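PDB 3GZA: putative alpha-L-fucosidase from Bacteroides thetaiotaomicron VPI-5482, which probably hydrolyses alpha-L-fucosidic linkages, releasing L-fucose from glycoconjugates as a member of glycosyl hydrolase family 29. Local coordinates for the interface of chains A and B. Sequence-based numbering; all coordinates share one arbitrary frame. Chains: chain A/B, putative alpha-L-fucosidase.

Contact 1: the interface of chains A and B. Residues chain A 44-45, 134-135, 138-140, 145; chain B 150-151, 154.
The first turns of helix 149-171 of chain B bring B:Phe150 into a pocket of chain A, an aromatic plug in the two-fold symmetric interface of the deposited assembly. Its CG stands anti to the backbone N (chi1 -174°), which swings the ring off the helix and between the end of helix 40-45 and the loop before strand 139-140. One face receives A:Ile45, whose CG2 lies 3.7 Å from B:Phe150 CG and is offset toward the rim. The tip of the ring points at A:Gly138, with B:Phe150 CZ 3.5 Å from its CA; the glycine has no side chain to obstruct it. The backbone oxygen of A:Asn134 lies in the ring plane at the edge, and A:His140 CB brushes the rim beside CE2. The opposite face is capped from the same helix by B:Arg154, whose chain bends at chi3 (-47°) and sets NH1 over the ring centre. The same NH1 makes a salt bridge and hydrogen bond of 3.2 Å to A:Glu145 OE1, fairly straight at 162° and close to the guanidinium plane, but NH1 meets OE1 from above the carboxylate plane. A:Gly138 CA sits against a guanidinium face, 3.6 Å from B:Arg154 NE. Water 1 is 2.6 Å from A:Glu145 OE1 and 3.0 Å from the backbone N of B:Ala151, so this carboxylate oxygen also reaches the start of the helix. A leucine in place of B:Arg154 would probably leave the A:Glu145 carboxylate without its cross-chain charge partner and the B:Phe150 ring freer to shift. Ring and ion pair together would help to anchor the helix of one subunit to the loops of the other in this assembly.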
ATOM      1  N   ARG A  44       2.895  15.661   3.152  1.00 24.40           N
ATOM      2  CA  ARG A  44       1.502  15.199   3.057  1.00 25.18           C
ATOM      3  C   ARG A  44       1.122  14.847   1.627  1.00 23.93           C
ATOM      4  O   ARG A  44       0.234  14.026   1.440  1.00 25.62           O
ATOM      5  CB  ARG A  44       0.557  16.284   3.582  1.00 25.37           C
ATOM      6  CG  ARG A  44       0.609  16.495   5.078  1.00 24.50           C
ATOM      7  CD  ARG A  44      -0.093  17.809   5.483  1.00 24.12           C
ATOM      8  NE  ARG A  44      -0.230  17.889   6.915  1.00 24.35           N
ATOM      9  CZ  ARG A  44      -0.865  18.896   7.532  1.00 25.25           C
ATOM     10  NH1 ARG A  44      -1.298  19.902   6.840  1.00 25.97           N
ATOM     11  NH2 ARG A  44      -1.034  18.881   8.842  1.00 27.51           N
ATOM     12  N   ILE A  45       1.806  15.408   0.636  1.00 23.82           N
ATOM     13  CA  ILE A  45       1.367  15.234  -0.765  1.00 23.54           C
ATOM     14  C   ILE A  45       2.421  14.658  -1.713  1.00 23.79           C
ATOM     15  O   ILE A  45       2.210  14.618  -2.920  1.00 25.13           O
ATOM     16  CB  ILE A  45       0.699  16.505  -1.339  1.00 23.82           C
ATOM     17  CG1 ILE A  45       1.725  17.622  -1.526  1.00 23.94           C
ATOM     18  CG2 ILE A  45      -0.495  16.956  -0.472  1.00 25.91           C
ATOM     19  CD1 ILE A  45       1.166  18.790  -2.391  1.00 25.37           C
ATOM     20  N   ASN A 134      -2.785  10.914   4.100  1.00 23.88           N
ATOM     21  CA  ASN A 134      -2.123   9.666   3.718  1.00 24.29           C
ATOM     22  C   ASN A 134      -1.622   9.875   2.317  1.00 24.00           C
ATOM     23  O   ASN A 134      -2.403   9.905   1.349  1.00 25.05           O
ATOM     24  CB  ASN A 134      -3.100   8.503   3.806  1.00 23.65           C
ATOM     25  CG  ASN A 134      -2.451   7.178   3.508  1.00 24.74           C
ATOM     26  OD1 ASN A 134      -1.551   7.089   2.619  1.00 25.50           O
ATOM     27  ND2 ASN A 134      -2.869   6.110   4.265  1.00 23.53           N
ATOM     28  N   SER A 135      -0.330  10.174   2.217  1.00 23.55           N
ATOM     29  CA  SER A 135       0.237  10.507   0.925  1.00 24.69           C
ATOM     30  C   SER A 135       0.190   9.336  -0.047  1.00 23.44           C
ATOM     31  O   SER A 135      -0.094   9.515  -1.216  1.00 24.91           O
ATOM     32  CB  SER A 135       1.655  11.022   1.056  1.00 25.45           C
ATOM     33  OG  SER A 135       2.517  10.052   1.592  1.00 26.10           O
ATOM     34  N   GLY A 138      -3.606   8.807  -1.233  1.00 23.87           N
ATOM     35  CA  GLY A 138      -4.338   9.892  -1.834  1.00 25.47           C
ATOM     36  C   GLY A 138      -5.417  10.482  -0.934  1.00 25.17           C
ATOM     37  O   GLY A 138      -6.473  10.860  -1.441  1.00 26.07           O
ATOM     38  N   ILE A 139      -5.165  10.555   0.374  1.00 24.08           N
ATOM     39  CA  ILE A 139      -6.127  11.144   1.306  1.00 24.46           C
ATOM     40  C   ILE A 139      -5.592  12.519   1.738  1.00 24.65           C
ATOM     41  O   ILE A 139      -4.441  12.620   2.183  1.00 24.39           O
ATOM     42  CB  ILE A 139      -6.300  10.268   2.546  1.00 24.77           C
ATOM     43  CG1 ILE A 139      -6.609   8.816   2.143  1.00 25.50           C
ATOM     44  CG2 ILE A 139      -7.345  10.904   3.478  1.00 25.80           C
ATOM     45  CD1 ILE A 139      -7.880   8.601   1.321  1.00 26.76           C
ATOM     46  N   HIS A 140      -6.433  13.554   1.640  1.00 24.00           N
ATOM     47  CA  HIS A 140      -6.035  14.913   1.999  1.00 24.19           C
ATOM     48  C   HIS A 140      -7.174  15.484   2.825  1.00 25.21           C
ATOM     49  O   HIS A 140      -8.297  15.565   2.345  1.00 25.74           O
ATOM     50  CB  HIS A 140      -5.834  15.740   0.734  1.00 24.83           C
ATOM     51  CG  HIS A 140      -5.046  17.019   0.932  1.00 25.57           C
ATOM     52  ND1 HIS A 140      -3.694  17.012   1.215  1.00 25.96           N
ATOM     53  CD2 HIS A 140      -5.402  18.318   0.840  1.00 27.44           C
ATOM     54  CE1 HIS A 140      -3.256  18.263   1.288  1.00 28.59           C
ATOM     55  NE2 HIS A 140      -4.272  19.077   1.071  1.00 26.94           N
ATOM     56  N   GLU A 145      -9.116  11.736  -2.744  1.00 29.74           N
ATOM     57  CA  GLU A 145      -9.174  12.615  -3.885  1.00 31.06           C
ATOM     58  C   GLU A 145      -9.859  11.953  -5.044  1.00 30.88           C
ATOM     59  O   GLU A 145      -9.679  10.763  -5.250  1.00 31.69           O
ATOM     60  CB  GLU A 145      -7.775  12.988  -4.310  1.00 33.28           C
ATOM     61  CG  GLU A 145      -7.086  13.813  -3.273  1.00 35.75           C
ATOM     62  CD  GLU A 145      -6.374  14.955  -3.861  1.00 34.76           C
ATOM     63  OE1 GLU A 145      -5.605  14.719  -4.823  1.00 35.43           O
ATOM     64  OE2 GLU A 145      -6.566  16.054  -3.303  1.00 43.70           O
TER
ATOM     65  N   PHE B 150      -1.183  17.329  -5.551  1.00 20.09           N
ATOM     66  CA  PHE B 150      -1.151  16.015  -4.938  1.00 19.91           C
ATOM     67  C   PHE B 150      -1.367  14.907  -5.948  1.00 18.43           C
ATOM     68  O   PHE B 150      -0.596  13.961  -6.015  1.00 20.22           O
ATOM     69  CB  PHE B 150      -2.164  16.004  -3.761  1.00 19.16           C
ATOM     70  CG  PHE B 150      -2.155  14.741  -2.901  1.00 21.07           C
ATOM     71  CD1 PHE B 150      -1.074  13.867  -2.792  1.00 21.22           C
ATOM     72  CD2 PHE B 150      -3.216  14.539  -2.059  1.00 22.22           C
ATOM     73  CE1 PHE B 150      -1.081  12.777  -1.922  1.00 21.61           C
ATOM     74  CE2 PHE B 150      -3.244  13.443  -1.195  1.00 21.22           C
ATOM     75  CZ  PHE B 150      -2.196  12.564  -1.147  1.00 22.29           C
ATOM     76  N   ALA B 151      -2.393  15.045  -6.790  1.00 20.25           N
ATOM     77  CA  ALA B 151      -2.694  14.068  -7.806  1.00 20.05           C
ATOM     78  C   ALA B 151      -1.500  13.979  -8.817  1.00 20.35           C
ATOM     79  O   ALA B 151      -1.074  12.887  -9.153  1.00 21.01           O
ATOM     80  CB  ALA B 151      -3.991  14.462  -8.521  1.00 21.00           C
ATOM     81  N   ARG B 154       1.327  12.023  -7.094  1.00 21.24           N
ATOM     82  CA  ARG B 154       1.021  10.615  -7.006  0.50 20.97           C
ATOM     83  C   ARG B 154       1.133   9.919  -8.377  1.00 21.26           C
ATOM     84  O   ARG B 154       1.575   8.775  -8.447  1.00 22.28           O
ATOM     85  CB  ARG B 154      -0.383  10.385  -6.410  0.50 21.81           C
ATOM     86  CG  ARG B 154      -0.536  10.805  -4.940  0.50 20.37           C
ATOM     87  CD  ARG B 154      -1.672  10.024  -4.264  0.50 20.47           C
ATOM     88  NE  ARG B 154      -2.881  10.014  -5.104  0.50 23.17           N
ATOM     89  CZ  ARG B 154      -3.689  11.061  -5.339  0.50 22.50           C
ATOM     90  NH1 ARG B 154      -3.504  12.273  -4.820  0.50 22.15           N
ATOM     91  NH2 ARG B 154      -4.722  10.891  -6.115  0.50 17.87           N
TER
HETATM   92  O   HOH W   1      -4.760  16.805  -6.116  1.00 17.00           O

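Contact 2: the interface of chains A and B. Residues chain A 47-48, 96, 136-137; chain B 95, 137, 154, 157.
B:Trp157, on helix 149-171, lies against the A:Pro47-A:Ile48 loop and A:Leu136 of the other subunit. Its CG is anti to the backbone N (chi1 176°), carrying the indole away from the helix toward chain A. A:Pro47 CB sits over the face of the five-membered ring, 3.6 Å from its centroid, as a CH-pi contact. The indole N-H is spent on the next residue of the same loop: NE1 donates to the backbone oxygen of A:Ile48 at 3.0 Å, with an angle of 159° at the hydrogen. The acceptor stays near the indole plane, whereas the donor stands well above the carbonyl plane, 60° out of it. The hydrogen bond and the proline contact are likely to limit the tilt of the indole together. Over the same face, at the six-membered end, A:Leu136 CD1 lies 3.4 Å from B:Trp157 CH2; the leucine CG is anti to its backbone N, pointing the branched tip across the interface. This is the tight part of the contact. The other leucine methyl, CD2, rests on the ring face of A:Tyr96 within chain A, so the side chain links the indole to a second aromatic. Packing slackens toward the two leucines at position 137: B:Leu137 CD2 approaches A:Leu136 CG at 3.9 Å, and the side chains of A:Leu137 and B:Leu137 cross at about a right angle, their CD2 methyls 4.1 Å apart. At the far margin B:Pro95 CG touches A:Tyr96 CD1 at 3.8 Å, a lighter apolar contact between loops. The patch thus joins one long helix and two loop segments of chain B to three loop segments of chain A: one following helix 40-45, one preceding 3-10 helix 98-100 and one preceding strand 139-140.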
ATOM      1  N   PRO A  47       4.316  11.074  -1.909  1.00 25.16           N
ATOM      2  CA  PRO A  47       4.556   9.781  -1.329  1.00 25.02           C
ATOM      3  C   PRO A  47       6.078   9.483  -1.231  1.00 23.19           C
ATOM      4  O   PRO A  47       6.885   9.931  -2.058  1.00 25.02           O
ATOM      5  CB  PRO A  47       3.861   8.824  -2.310  1.00 24.59           C
ATOM      6  CG  PRO A  47       2.846   9.641  -2.993  1.00 26.08           C
ATOM      7  CD  PRO A  47       3.469  11.006  -3.113  1.00 25.43           C
ATOM      8  N   ILE A  48       6.437   8.674  -0.237  1.00 25.33           N
ATOM      9  CA  ILE A  48       7.821   8.342   0.012  1.00 24.88           C
ATOM     10  C   ILE A  48       8.416   7.531  -1.153  1.00 25.10           C
ATOM     11  O   ILE A  48       7.842   6.530  -1.579  1.00 25.56           O
ATOM     12  CB  ILE A  48       7.997   7.595   1.365  1.00 24.86           C
ATOM     13  CG1 ILE A  48       7.572   8.499   2.535  1.00 26.21           C
ATOM     14  CG2 ILE A  48       9.459   7.085   1.581  1.00 27.41           C
ATOM     15  CD1 ILE A  48       8.449   9.719   2.787  1.00 25.65           C
ATOM     16  N   TYR A  96       1.148  -1.175   3.903  1.00 24.11           N
ATOM     17  CA  TYR A  96       2.239  -0.208   3.995  1.00 23.67           C
ATOM     18  C   TYR A  96       2.629  -0.043   5.444  1.00 24.62           C
ATOM     19  O   TYR A  96       2.250   0.912   6.133  1.00 25.46           O
ATOM     20  CB  TYR A  96       1.759   1.133   3.457  1.00 24.20           C
ATOM     21  CG  TYR A  96       2.803   2.136   3.077  1.00 25.07           C
ATOM     22  CD1 TYR A  96       3.931   1.779   2.345  1.00 25.22           C
ATOM     23  CD2 TYR A  96       2.633   3.485   3.356  1.00 24.86           C
ATOM     24  CE1 TYR A  96       4.848   2.732   1.899  1.00 25.83           C
ATOM     25  CE2 TYR A  96       3.572   4.420   2.926  1.00 24.53           C
ATOM     26  CZ  TYR A  96       4.657   4.040   2.205  1.00 26.01           C
ATOM     27  OH  TYR A  96       5.521   4.994   1.684  1.00 26.18           O
ATOM     28  N   LEU A 136       0.424   8.140   0.455  1.00 24.70           N
ATOM     29  CA  LEU A 136       0.427   6.973  -0.450  1.00 23.98           C
ATOM     30  C   LEU A 136      -0.932   6.776  -1.085  1.00 24.39           C
ATOM     31  O   LEU A 136      -1.019   6.517  -2.294  1.00 24.20           O
ATOM     32  CB  LEU A 136       0.786   5.680   0.316  1.00 24.35           C
ATOM     33  CG  LEU A 136       0.853   4.457  -0.589  1.00 24.12           C
ATOM     34  CD1 LEU A 136       2.055   4.500  -1.583  1.00 25.79           C
ATOM     35  CD2 LEU A 136       0.823   3.220   0.353  1.00 25.73           C
ATOM     36  N   LEU A 137      -1.988   6.798  -0.261  1.00 24.20           N
ATOM     37  CA  LEU A 137      -3.342   6.470  -0.660  1.00 24.35           C
ATOM     38  C   LEU A 137      -4.164   7.604  -1.198  1.00 24.50           C
ATOM     39  O   LEU A 137      -5.276   7.392  -1.619  1.00 25.84           O
ATOM     40  CB  LEU A 137      -4.097   5.783   0.469  1.00 24.51           C
ATOM     41  CG  LEU A 137      -3.468   4.477   0.974  1.00 24.68           C
ATOM     42  CD1 LEU A 137      -4.383   3.903   2.028  1.00 26.54           C
ATOM     43  CD2 LEU A 137      -3.245   3.447  -0.173  1.00 25.94           C
TER
ATOM     44  N   PRO B  95       4.474  -2.452  -1.584  1.00 24.71           N
ATOM     45  CA  PRO B  95       4.260  -3.098  -0.305  1.00 25.93           C
ATOM     46  C   PRO B  95       3.049  -4.032  -0.311  1.00 24.89           C
ATOM     47  O   PRO B  95       2.894  -4.910   0.545  1.00 25.03           O
ATOM     48  CB  PRO B  95       4.011  -1.904   0.635  1.00 26.32           C
ATOM     49  CG  PRO B  95       3.322  -0.892  -0.248  1.00 26.21           C
ATOM     50  CD  PRO B  95       4.080  -1.039  -1.572  1.00 26.02           C
ATOM     51  N   LEU B 137      -4.319   1.949  -5.091  1.00 23.51           N
ATOM     52  CA  LEU B 137      -3.798   3.303  -5.256  1.00 23.54           C
ATOM     53  C   LEU B 137      -4.674   4.256  -6.050  1.00 23.76           C
ATOM     54  O   LEU B 137      -4.348   5.443  -6.174  1.00 25.09           O
ATOM     55  CB  LEU B 137      -2.401   3.251  -5.904  1.00 23.77           C
ATOM     56  CG  LEU B 137      -1.309   2.499  -5.143  1.00 25.10           C
ATOM     57  CD1 LEU B 137       0.045   2.420  -5.900  1.00 26.79           C
ATOM     58  CD2 LEU B 137      -1.128   3.099  -3.702  1.00 25.55           C
ATOM     59  N   ARG B 154       1.327  12.023  -7.094  1.00 21.24           N
ATOM     60  CA  ARG B 154       1.021  10.615  -7.006  0.50 20.97           C
ATOM     61  C   ARG B 154       1.133   9.919  -8.377  1.00 21.26           C
ATOM     62  O   ARG B 154       1.575   8.775  -8.447  1.00 22.28           O
ATOM     63  CB  ARG B 154      -0.383  10.385  -6.410  0.50 21.81           C
ATOM     64  CG  ARG B 154      -0.536  10.805  -4.940  0.50 20.37           C
ATOM     65  CD  ARG B 154      -1.672  10.024  -4.264  0.50 20.47           C
ATOM     66  NE  ARG B 154      -2.881  10.014  -5.104  0.50 23.17           N
ATOM     67  CZ  ARG B 154      -3.689  11.061  -5.339  0.50 22.50           C
ATOM     68  NH1 ARG B 154      -3.504  12.273  -4.820  0.50 22.15           N
ATOM     69  NH2 ARG B 154      -4.722  10.891  -6.115  0.50 17.87           N
ATOM     70  N   TRP B 157       4.824   9.594  -9.099  1.00 23.03           N
ATOM     71  CA  TRP B 157       5.343   8.589  -8.210  1.00 22.80           C
ATOM     72  C   TRP B 157       4.946   7.193  -8.706  1.00 23.14           C
ATOM     73  O   TRP B 157       5.773   6.256  -8.684  1.00 23.39           O
ATOM     74  CB  TRP B 157       4.847   8.874  -6.786  1.00 23.67           C
ATOM     75  CG  TRP B 157       5.224   7.866  -5.771  1.00 23.11           C
ATOM     76  CD1 TRP B 157       6.284   7.934  -4.925  1.00 24.39           C
ATOM     77  CD2 TRP B 157       4.557   6.642  -5.494  1.00 22.37           C
ATOM     78  NE1 TRP B 157       6.316   6.819  -4.137  1.00 25.18           N
ATOM     79  CE2 TRP B 157       5.279   6.002  -4.464  1.00 22.91           C
ATOM     80  CE3 TRP B 157       3.430   5.995  -6.032  1.00 23.11           C
ATOM     81  CZ2 TRP B 157       4.916   4.769  -3.943  1.00 26.55           C
ATOM     82  CZ3 TRP B 157       3.087   4.768  -5.504  1.00 24.63           C
ATOM     83  CH2 TRP B 157       3.826   4.165  -4.469  1.00 26.21           C
TER

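Contact 1 and contact 2 are adjacent parts of one interface, with C-alpha centres about 8 Å apart. B:Arg154 belongs to both, and helix 149-171 supplies B:Phe150 to contact 1 and B:Trp157 to contact 2, two anchors separated by about two helical turns. On chain A both draw on the stretches 44-48 and 134-140, with different residues of each. Contact 1 adds a charged pair, whereas contact 2 is chiefly apolar. Two-fold symmetry repeats both with the chains exchanged, which suggests a dimer, although the structure alone does not show that it forms in solution.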